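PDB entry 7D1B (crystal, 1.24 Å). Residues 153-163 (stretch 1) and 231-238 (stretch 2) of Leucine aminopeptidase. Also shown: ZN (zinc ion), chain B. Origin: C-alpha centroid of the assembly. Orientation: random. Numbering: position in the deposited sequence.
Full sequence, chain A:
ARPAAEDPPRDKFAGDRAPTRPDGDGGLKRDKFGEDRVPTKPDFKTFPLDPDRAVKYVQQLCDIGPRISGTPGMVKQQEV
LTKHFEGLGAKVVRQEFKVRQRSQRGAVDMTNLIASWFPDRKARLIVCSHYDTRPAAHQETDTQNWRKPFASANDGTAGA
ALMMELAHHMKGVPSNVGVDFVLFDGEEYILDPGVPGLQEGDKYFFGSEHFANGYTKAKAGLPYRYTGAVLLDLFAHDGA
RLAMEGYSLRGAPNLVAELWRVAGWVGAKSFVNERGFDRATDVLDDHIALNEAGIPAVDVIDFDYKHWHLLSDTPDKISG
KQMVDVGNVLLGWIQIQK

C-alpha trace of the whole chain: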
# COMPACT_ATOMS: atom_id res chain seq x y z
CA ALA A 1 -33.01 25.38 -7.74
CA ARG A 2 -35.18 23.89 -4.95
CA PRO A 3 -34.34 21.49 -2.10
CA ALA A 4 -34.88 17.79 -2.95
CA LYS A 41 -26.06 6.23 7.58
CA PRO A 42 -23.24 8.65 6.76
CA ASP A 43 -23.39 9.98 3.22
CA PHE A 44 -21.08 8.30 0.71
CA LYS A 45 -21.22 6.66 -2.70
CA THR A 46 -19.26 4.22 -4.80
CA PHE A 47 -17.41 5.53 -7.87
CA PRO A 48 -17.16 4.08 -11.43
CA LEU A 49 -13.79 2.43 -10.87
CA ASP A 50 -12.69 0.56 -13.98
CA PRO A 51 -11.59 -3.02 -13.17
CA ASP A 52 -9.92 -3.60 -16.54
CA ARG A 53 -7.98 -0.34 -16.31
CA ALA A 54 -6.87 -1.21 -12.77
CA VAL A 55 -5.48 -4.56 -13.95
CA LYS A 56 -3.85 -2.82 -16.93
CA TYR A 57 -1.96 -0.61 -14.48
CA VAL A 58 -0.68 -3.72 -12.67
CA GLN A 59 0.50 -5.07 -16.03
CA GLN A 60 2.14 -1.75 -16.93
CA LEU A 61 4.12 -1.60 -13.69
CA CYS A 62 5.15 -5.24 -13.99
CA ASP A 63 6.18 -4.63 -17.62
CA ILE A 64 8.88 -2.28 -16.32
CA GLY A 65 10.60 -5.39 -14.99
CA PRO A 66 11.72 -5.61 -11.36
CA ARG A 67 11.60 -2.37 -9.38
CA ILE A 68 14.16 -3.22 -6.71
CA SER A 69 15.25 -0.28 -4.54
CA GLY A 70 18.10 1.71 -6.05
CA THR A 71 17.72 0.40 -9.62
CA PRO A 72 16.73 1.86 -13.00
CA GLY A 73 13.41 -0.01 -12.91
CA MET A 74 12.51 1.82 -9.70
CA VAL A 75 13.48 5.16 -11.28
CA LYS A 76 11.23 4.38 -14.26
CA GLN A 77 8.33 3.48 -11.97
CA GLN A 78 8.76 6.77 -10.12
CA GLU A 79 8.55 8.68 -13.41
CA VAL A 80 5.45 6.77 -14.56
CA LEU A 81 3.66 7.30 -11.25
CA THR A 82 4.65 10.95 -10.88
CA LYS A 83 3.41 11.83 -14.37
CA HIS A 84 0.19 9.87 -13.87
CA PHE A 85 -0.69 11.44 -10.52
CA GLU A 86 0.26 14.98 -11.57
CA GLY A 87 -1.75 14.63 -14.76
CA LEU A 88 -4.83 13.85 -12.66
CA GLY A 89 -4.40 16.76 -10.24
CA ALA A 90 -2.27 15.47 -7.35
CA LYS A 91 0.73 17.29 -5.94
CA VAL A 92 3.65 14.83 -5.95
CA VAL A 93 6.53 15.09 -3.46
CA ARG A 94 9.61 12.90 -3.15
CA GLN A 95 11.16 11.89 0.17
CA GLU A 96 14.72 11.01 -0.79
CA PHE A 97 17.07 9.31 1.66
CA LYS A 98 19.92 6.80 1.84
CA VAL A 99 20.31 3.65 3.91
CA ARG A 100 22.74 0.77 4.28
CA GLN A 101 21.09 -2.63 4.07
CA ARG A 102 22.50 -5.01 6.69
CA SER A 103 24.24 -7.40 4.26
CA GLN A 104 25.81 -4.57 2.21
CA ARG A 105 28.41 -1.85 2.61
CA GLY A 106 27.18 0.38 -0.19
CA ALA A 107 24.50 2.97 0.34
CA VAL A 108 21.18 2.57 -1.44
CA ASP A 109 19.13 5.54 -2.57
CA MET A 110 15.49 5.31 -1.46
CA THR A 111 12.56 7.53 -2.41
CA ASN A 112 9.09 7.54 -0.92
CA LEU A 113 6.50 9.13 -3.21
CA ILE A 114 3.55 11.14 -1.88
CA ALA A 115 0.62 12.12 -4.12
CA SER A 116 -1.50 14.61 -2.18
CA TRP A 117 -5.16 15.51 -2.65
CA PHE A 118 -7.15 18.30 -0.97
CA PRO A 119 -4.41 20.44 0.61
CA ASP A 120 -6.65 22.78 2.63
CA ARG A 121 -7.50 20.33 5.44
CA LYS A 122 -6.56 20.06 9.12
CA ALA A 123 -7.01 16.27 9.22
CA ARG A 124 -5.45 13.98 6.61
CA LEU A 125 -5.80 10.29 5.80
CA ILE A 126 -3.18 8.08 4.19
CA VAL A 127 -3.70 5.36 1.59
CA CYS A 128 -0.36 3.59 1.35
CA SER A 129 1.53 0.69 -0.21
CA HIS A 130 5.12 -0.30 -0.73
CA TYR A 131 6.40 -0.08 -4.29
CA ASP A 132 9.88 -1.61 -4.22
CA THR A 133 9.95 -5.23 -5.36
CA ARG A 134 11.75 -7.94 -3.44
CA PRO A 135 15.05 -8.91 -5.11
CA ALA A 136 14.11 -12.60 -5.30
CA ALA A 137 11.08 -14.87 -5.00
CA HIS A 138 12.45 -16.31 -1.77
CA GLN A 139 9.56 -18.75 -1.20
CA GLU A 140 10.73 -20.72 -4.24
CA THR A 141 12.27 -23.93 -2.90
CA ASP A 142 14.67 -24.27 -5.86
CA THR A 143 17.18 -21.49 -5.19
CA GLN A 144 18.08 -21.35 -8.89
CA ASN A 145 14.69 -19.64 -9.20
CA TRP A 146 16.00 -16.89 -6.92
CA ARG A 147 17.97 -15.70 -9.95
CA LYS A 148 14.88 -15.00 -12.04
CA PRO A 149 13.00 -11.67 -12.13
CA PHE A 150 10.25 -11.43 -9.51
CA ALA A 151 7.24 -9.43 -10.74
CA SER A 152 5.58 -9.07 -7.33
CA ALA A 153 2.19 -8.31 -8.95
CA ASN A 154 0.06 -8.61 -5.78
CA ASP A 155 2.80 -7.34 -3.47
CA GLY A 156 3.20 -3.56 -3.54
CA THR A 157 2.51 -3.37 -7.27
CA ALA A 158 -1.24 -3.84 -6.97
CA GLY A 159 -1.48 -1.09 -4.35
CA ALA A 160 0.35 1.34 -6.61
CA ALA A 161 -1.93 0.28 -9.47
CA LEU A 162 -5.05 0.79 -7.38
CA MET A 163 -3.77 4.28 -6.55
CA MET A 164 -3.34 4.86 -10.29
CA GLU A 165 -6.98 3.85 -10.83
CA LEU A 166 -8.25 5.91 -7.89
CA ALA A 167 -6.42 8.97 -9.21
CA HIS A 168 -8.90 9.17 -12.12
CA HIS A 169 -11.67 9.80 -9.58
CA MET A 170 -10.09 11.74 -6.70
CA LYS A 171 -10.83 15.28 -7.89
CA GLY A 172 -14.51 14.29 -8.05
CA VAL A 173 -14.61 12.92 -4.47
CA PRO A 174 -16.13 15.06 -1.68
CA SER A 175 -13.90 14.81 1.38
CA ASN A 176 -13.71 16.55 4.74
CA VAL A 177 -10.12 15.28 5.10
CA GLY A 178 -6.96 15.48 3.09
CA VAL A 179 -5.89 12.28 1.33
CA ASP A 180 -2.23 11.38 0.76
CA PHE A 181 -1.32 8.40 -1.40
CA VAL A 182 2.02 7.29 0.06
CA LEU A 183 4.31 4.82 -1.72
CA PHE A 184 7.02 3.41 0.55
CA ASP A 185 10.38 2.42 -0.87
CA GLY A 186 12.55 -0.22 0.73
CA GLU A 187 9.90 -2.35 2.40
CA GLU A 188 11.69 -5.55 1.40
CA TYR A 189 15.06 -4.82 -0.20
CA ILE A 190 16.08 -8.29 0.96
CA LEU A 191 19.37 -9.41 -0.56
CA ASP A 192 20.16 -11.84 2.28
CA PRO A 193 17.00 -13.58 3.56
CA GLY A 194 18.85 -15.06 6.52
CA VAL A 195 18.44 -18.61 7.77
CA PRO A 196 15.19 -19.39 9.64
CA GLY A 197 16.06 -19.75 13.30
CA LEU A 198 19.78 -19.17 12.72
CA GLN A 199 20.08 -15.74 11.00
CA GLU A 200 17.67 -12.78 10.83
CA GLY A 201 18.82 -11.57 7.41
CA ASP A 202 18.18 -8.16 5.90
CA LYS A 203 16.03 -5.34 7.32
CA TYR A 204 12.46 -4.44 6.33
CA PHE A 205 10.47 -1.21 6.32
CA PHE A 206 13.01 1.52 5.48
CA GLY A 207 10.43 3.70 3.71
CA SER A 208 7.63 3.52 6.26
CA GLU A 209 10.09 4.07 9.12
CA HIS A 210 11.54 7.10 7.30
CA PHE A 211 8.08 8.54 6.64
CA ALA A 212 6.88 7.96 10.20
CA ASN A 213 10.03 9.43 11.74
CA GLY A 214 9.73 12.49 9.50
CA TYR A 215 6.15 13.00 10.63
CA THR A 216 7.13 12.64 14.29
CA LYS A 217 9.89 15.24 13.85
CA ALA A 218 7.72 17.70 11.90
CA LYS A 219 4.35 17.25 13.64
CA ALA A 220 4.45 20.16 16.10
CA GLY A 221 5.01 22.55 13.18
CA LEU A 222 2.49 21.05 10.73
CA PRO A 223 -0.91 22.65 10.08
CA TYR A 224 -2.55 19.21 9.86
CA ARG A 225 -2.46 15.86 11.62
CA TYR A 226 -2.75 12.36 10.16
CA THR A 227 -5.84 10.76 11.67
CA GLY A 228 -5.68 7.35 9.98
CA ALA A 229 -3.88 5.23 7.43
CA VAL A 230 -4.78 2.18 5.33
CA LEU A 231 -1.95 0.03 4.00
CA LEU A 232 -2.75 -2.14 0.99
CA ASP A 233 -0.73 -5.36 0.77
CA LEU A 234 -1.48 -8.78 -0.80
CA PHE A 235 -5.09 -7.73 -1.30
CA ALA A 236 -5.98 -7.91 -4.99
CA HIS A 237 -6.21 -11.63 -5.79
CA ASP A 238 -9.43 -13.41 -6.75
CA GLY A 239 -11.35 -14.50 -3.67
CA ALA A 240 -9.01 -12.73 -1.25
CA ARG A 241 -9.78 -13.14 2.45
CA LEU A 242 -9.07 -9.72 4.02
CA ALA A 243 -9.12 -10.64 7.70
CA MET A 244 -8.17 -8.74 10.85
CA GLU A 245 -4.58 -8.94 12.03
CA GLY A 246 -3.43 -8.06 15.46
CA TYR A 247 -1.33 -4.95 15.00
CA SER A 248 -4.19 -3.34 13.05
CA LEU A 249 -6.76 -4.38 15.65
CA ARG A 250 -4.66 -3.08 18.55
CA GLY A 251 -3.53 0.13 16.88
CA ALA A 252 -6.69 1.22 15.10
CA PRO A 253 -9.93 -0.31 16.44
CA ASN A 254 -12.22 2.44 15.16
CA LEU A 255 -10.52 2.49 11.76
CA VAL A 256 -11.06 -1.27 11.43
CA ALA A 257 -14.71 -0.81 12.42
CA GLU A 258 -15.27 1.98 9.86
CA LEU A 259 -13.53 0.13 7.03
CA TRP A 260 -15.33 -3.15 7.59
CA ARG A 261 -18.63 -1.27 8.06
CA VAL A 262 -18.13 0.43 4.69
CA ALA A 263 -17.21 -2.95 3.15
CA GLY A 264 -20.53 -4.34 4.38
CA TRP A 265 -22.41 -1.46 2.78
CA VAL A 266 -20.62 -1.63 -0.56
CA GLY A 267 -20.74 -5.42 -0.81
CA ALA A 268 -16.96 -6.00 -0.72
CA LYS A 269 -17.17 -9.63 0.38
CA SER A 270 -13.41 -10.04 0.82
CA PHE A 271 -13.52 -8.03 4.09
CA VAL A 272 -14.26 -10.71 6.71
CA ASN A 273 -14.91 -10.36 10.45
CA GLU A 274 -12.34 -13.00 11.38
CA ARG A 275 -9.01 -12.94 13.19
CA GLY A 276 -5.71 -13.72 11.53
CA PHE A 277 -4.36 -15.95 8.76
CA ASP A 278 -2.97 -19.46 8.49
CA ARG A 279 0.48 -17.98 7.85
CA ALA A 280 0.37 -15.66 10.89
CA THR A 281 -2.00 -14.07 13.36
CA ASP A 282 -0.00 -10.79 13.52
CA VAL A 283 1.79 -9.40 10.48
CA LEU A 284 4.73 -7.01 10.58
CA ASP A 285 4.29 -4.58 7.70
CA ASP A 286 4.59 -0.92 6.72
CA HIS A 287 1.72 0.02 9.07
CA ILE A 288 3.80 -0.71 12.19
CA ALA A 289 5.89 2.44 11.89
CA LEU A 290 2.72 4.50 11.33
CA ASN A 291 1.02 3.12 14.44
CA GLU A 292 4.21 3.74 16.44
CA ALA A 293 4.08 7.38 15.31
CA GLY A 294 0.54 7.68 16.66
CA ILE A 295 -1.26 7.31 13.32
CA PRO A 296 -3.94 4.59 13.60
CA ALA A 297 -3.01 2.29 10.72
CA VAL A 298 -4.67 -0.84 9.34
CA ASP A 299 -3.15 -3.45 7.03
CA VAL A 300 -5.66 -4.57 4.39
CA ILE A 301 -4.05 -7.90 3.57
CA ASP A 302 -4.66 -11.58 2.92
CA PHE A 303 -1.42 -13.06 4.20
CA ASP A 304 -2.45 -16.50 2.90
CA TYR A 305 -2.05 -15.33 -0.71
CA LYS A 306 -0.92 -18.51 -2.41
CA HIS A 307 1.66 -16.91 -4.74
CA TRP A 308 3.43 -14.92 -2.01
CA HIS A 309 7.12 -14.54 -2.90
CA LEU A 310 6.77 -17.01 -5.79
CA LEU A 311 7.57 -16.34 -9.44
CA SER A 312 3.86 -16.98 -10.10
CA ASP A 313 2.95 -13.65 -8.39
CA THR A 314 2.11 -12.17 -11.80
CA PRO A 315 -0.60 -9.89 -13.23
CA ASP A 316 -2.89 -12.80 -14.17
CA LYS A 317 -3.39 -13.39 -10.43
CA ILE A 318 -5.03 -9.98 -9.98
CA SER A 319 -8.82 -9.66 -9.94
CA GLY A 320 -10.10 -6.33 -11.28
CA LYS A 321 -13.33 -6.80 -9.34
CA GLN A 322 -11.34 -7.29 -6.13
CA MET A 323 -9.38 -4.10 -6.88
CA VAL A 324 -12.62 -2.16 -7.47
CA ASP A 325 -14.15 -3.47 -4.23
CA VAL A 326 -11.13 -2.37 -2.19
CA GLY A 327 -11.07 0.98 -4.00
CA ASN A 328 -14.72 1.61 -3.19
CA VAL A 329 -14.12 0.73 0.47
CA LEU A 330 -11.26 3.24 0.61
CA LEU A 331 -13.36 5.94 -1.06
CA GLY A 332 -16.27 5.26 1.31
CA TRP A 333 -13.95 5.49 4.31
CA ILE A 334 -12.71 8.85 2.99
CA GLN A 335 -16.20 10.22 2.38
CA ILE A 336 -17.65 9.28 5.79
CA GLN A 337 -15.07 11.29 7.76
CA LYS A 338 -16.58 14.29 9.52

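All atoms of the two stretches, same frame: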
# COMPACT_ATOMS: atom_id res chain seq x y z
N ALA A 153 3.39 -9.01 -8.47
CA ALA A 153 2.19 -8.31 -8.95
C ALA A 153 1.24 -7.93 -7.81
O ALA A 153 0.68 -6.83 -7.82
CB ALA A 153 1.45 -9.15 -9.97
N ASN A 154 1.00 -8.84 -6.87
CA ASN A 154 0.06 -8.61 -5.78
C ASN A 154 0.73 -8.04 -4.54
O ASN A 154 0.11 -8.00 -3.48
CB ASN A 154 -0.65 -9.92 -5.44
CG ASN A 154 -1.91 -9.73 -4.61
OD1 ASN A 154 -2.64 -8.74 -4.75
ND2 ASN A 154 -2.19 -10.70 -3.74
N ASP A 155 1.98 -7.62 -4.64
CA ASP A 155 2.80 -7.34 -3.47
C ASP A 155 3.46 -5.99 -3.73
O ASP A 155 4.49 -5.89 -4.41
CB ASP A 155 3.77 -8.50 -3.33
CG ASP A 155 4.64 -8.43 -2.10
OD1 ASP A 155 4.69 -7.38 -1.42
OD2 ASP A 155 5.33 -9.46 -1.81
N GLY A 156 2.83 -4.93 -3.23
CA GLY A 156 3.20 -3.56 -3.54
C GLY A 156 2.61 -3.09 -4.86
O GLY A 156 1.89 -2.09 -4.90
N THR A 157 2.88 -3.82 -5.94
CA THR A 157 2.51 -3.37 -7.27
C THR A 157 1.02 -3.08 -7.34
O THR A 157 0.60 -2.05 -7.87
CB THR A 157 2.90 -4.42 -8.32
OG1 THR A 157 4.25 -4.85 -8.07
CG2 THR A 157 2.81 -3.82 -9.70
N ALA A 158 0.20 -4.01 -6.85
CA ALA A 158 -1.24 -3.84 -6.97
C ALA A 158 -1.74 -2.63 -6.19
O ALA A 158 -2.72 -2.00 -6.61
CB ALA A 158 -1.98 -5.10 -6.55
N GLY A 159 -1.10 -2.30 -5.07
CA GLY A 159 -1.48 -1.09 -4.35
C GLY A 159 -1.17 0.16 -5.15
O GLY A 159 -1.99 1.08 -5.23
N ALA A 160 0.03 0.22 -5.74
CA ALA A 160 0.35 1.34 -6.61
C ALA A 160 -0.64 1.44 -7.77
O ALA A 160 -1.08 2.53 -8.13
CB ALA A 160 1.79 1.21 -7.12
N ALA A 161 -0.99 0.29 -8.36
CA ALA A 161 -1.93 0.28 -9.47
C ALA A 161 -3.32 0.73 -9.04
O ALA A 161 -4.00 1.45 -9.79
CB ALA A 161 -1.97 -1.11 -10.10
N LEU A 162 -3.76 0.32 -7.85
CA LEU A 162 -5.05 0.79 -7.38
C LEU A 162 -5.02 2.29 -7.16
O LEU A 162 -5.99 2.98 -7.48
CB LEU A 162 -5.49 0.03 -6.13
CG LEU A 162 -6.86 0.48 -5.58
CD1 LEU A 162 -7.98 0.37 -6.64
CD2 LEU A 162 -7.24 -0.34 -4.36
N MET A 163 -3.91 2.82 -6.64
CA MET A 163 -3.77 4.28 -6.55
C MET A 163 -3.86 4.93 -7.92
O MET A 163 -4.49 5.99 -8.08
CB MET A 163 -2.46 4.67 -5.88
CG MET A 163 -2.34 4.32 -4.43
SD MET A 163 -0.66 4.64 -3.92
CE MET A 163 -0.71 4.00 -2.24
N LEU A 231 -2.98 0.67 4.80
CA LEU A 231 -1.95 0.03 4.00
C LEU A 231 -2.58 -1.08 3.18
O LEU A 231 -3.35 -1.89 3.70
CB LEU A 231 -0.88 -0.55 4.93
CG LEU A 231 0.17 -1.41 4.24
CD1 LEU A 231 1.04 -0.58 3.30
CD2 LEU A 231 1.04 -2.12 5.27
N LEU A 232 -2.28 -1.10 1.89
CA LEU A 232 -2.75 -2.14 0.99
C LEU A 232 -1.60 -3.11 0.74
O LEU A 232 -0.55 -2.68 0.26
CB LEU A 232 -3.12 -1.49 -0.34
CG LEU A 232 -4.24 -0.46 -0.27
CD1 LEU A 232 -4.33 0.27 -1.62
CD2 LEU A 232 -5.56 -1.11 0.13
N ASP A 233 -1.79 -4.40 1.03
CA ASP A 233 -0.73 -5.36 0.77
C ASP A 233 -1.35 -6.74 0.54
O ASP A 233 -2.15 -7.19 1.36
CB ASP A 233 0.18 -5.43 2.01
CG ASP A 233 1.57 -6.01 1.70
OD1 ASP A 233 1.87 -6.33 0.52
OD2 ASP A 233 2.39 -6.17 2.64
N LEU A 234 -0.99 -7.42 -0.55
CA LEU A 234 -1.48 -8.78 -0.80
C LEU A 234 -3.00 -8.85 -0.72
O LEU A 234 -3.58 -9.68 -0.01
CB LEU A 234 -0.84 -9.81 0.14
CG LEU A 234 0.66 -9.76 0.34
CD1 LEU A 234 1.06 -10.81 1.36
CD2 LEU A 234 1.40 -9.98 -0.94
N PHE A 235 -3.67 -7.97 -1.49
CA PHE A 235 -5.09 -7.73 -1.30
C PHE A 235 -5.91 -7.91 -2.56
O PHE A 235 -7.14 -7.81 -2.47
CB PHE A 235 -5.33 -6.28 -0.80
CG PHE A 235 -5.06 -5.26 -1.86
CD1 PHE A 235 -3.79 -4.76 -2.06
CD2 PHE A 235 -6.09 -4.79 -2.68
CE1 PHE A 235 -3.51 -3.87 -3.09
CE2 PHE A 235 -5.83 -3.89 -3.70
CZ PHE A 235 -4.54 -3.42 -3.90
N ALA A 236 -5.29 -8.11 -3.72
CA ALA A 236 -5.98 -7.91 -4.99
C ALA A 236 -6.28 -9.20 -5.73
O ALA A 236 -6.79 -9.15 -6.85
CB ALA A 236 -5.16 -6.97 -5.88
N HIS A 237 -5.97 -10.35 -5.14
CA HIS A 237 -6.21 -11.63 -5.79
C HIS A 237 -7.69 -12.03 -5.72
O HIS A 237 -8.47 -11.56 -4.88
CB HIS A 237 -5.32 -12.72 -5.18
CG HIS A 237 -5.35 -12.76 -3.69
ND1 HIS A 237 -4.79 -11.76 -2.91
CD2 HIS A 237 -5.83 -13.69 -2.83
CE1 HIS A 237 -4.93 -12.08 -1.64
NE2 HIS A 237 -5.56 -13.25 -1.56
N ASP A 238 -8.06 -12.93 -6.63
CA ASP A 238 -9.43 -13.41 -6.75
C ASP A 238 -9.82 -14.18 -5.49
O ASP A 238 -9.15 -15.15 -5.12
CB ASP A 238 -9.46 -14.33 -7.97
CG ASP A 238 -10.85 -14.77 -8.36
OD1 ASP A 238 -11.84 -14.13 -7.96
OD2 ASP A 238 -10.94 -15.76 -9.11
ZN ZN B . 6.57 -9.28 -0.30
O HOH W 1 0.13 -3.28 -2.41
O HOH W 2 5.28 -9.38 1.35

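Two aspartates bring their carboxylates close together in this contact with no positively charged side chain of either stretch between them: Asp155 OD1 and Asp233 OD1 are 3.6 Å apart, a spacing at which like charges would ordinarily repel. Asp155 OD2 binds the zinc ion at 2.0 Å, so the positive charge of the metal lies against that carboxylate, while Asp155 OD1 is hydrogen-bonded elsewhere in the structure. The ion's coordination is completed by water 2, whose oxygen lies 2.1 Å from ZN, and by two atoms from elsewhere, as befits a metal site in an aminopeptidase.

The example illustrates a general principle: a single asparagine next to a metal ligand can tie its helix to a distant loop, as Asn154 does beside Asp155. This one residue makes every direct hydrogen bond between the stretches. Its side chain, with chi1 in the t well, leaves CA sideways, yet its amide end reaches the loop and uses both of its polar atoms. Asn154 OD1 accepts from Ala236 N at 2.9 Å, and Asn154 ND2 donates to His237 ND1, also at 2.9 Å. The second bond requires ND1 to act as acceptor; His237 NE2 is satisfied elsewhere. The amide thus reads a backbone NH and a ring nitrogen on consecutive residues. The Asn154 backbone adds a weak hydrogen bond, with Leu234 N donating to Asn154 O at 3.2 Å and an angle of only 123°. Leu234 CA also lies 3.2 Å from Asn154 O, so the carbonyl meets both the NH and the CA-H of a residue whose phi and psi are both 53°. Not every polar group is served: His237 N is buried without a partner.

Farther along the helix, packing takes over. Ala158 CB meets Ala236 CB at 3.7 Å, two small side chains that both point toward the opposing stretch. Next to them, the Phe235 ring turns its edge to the helix backbone, with Phe235 CE1 3.5 Å from Gly159 N and Phe235 CZ 3.6 Å from Ala158 O. Gly159 has no side chain here; an ideal CB would point toward the other stretch and lie 3.6 Å from Leu232 CB and 3.9 Å from Phe235 CE1, close packing but no plain clash. Water 1 bridges the same region, donating to Leu232 O at 2.8 Å and accepting weakly from Gly159 N at 3.1 Å. One turn on, Leu162 CD2 touches both Leu232 CD1 at 4.0 Å and Phe235 CE2 at 3.9 Å.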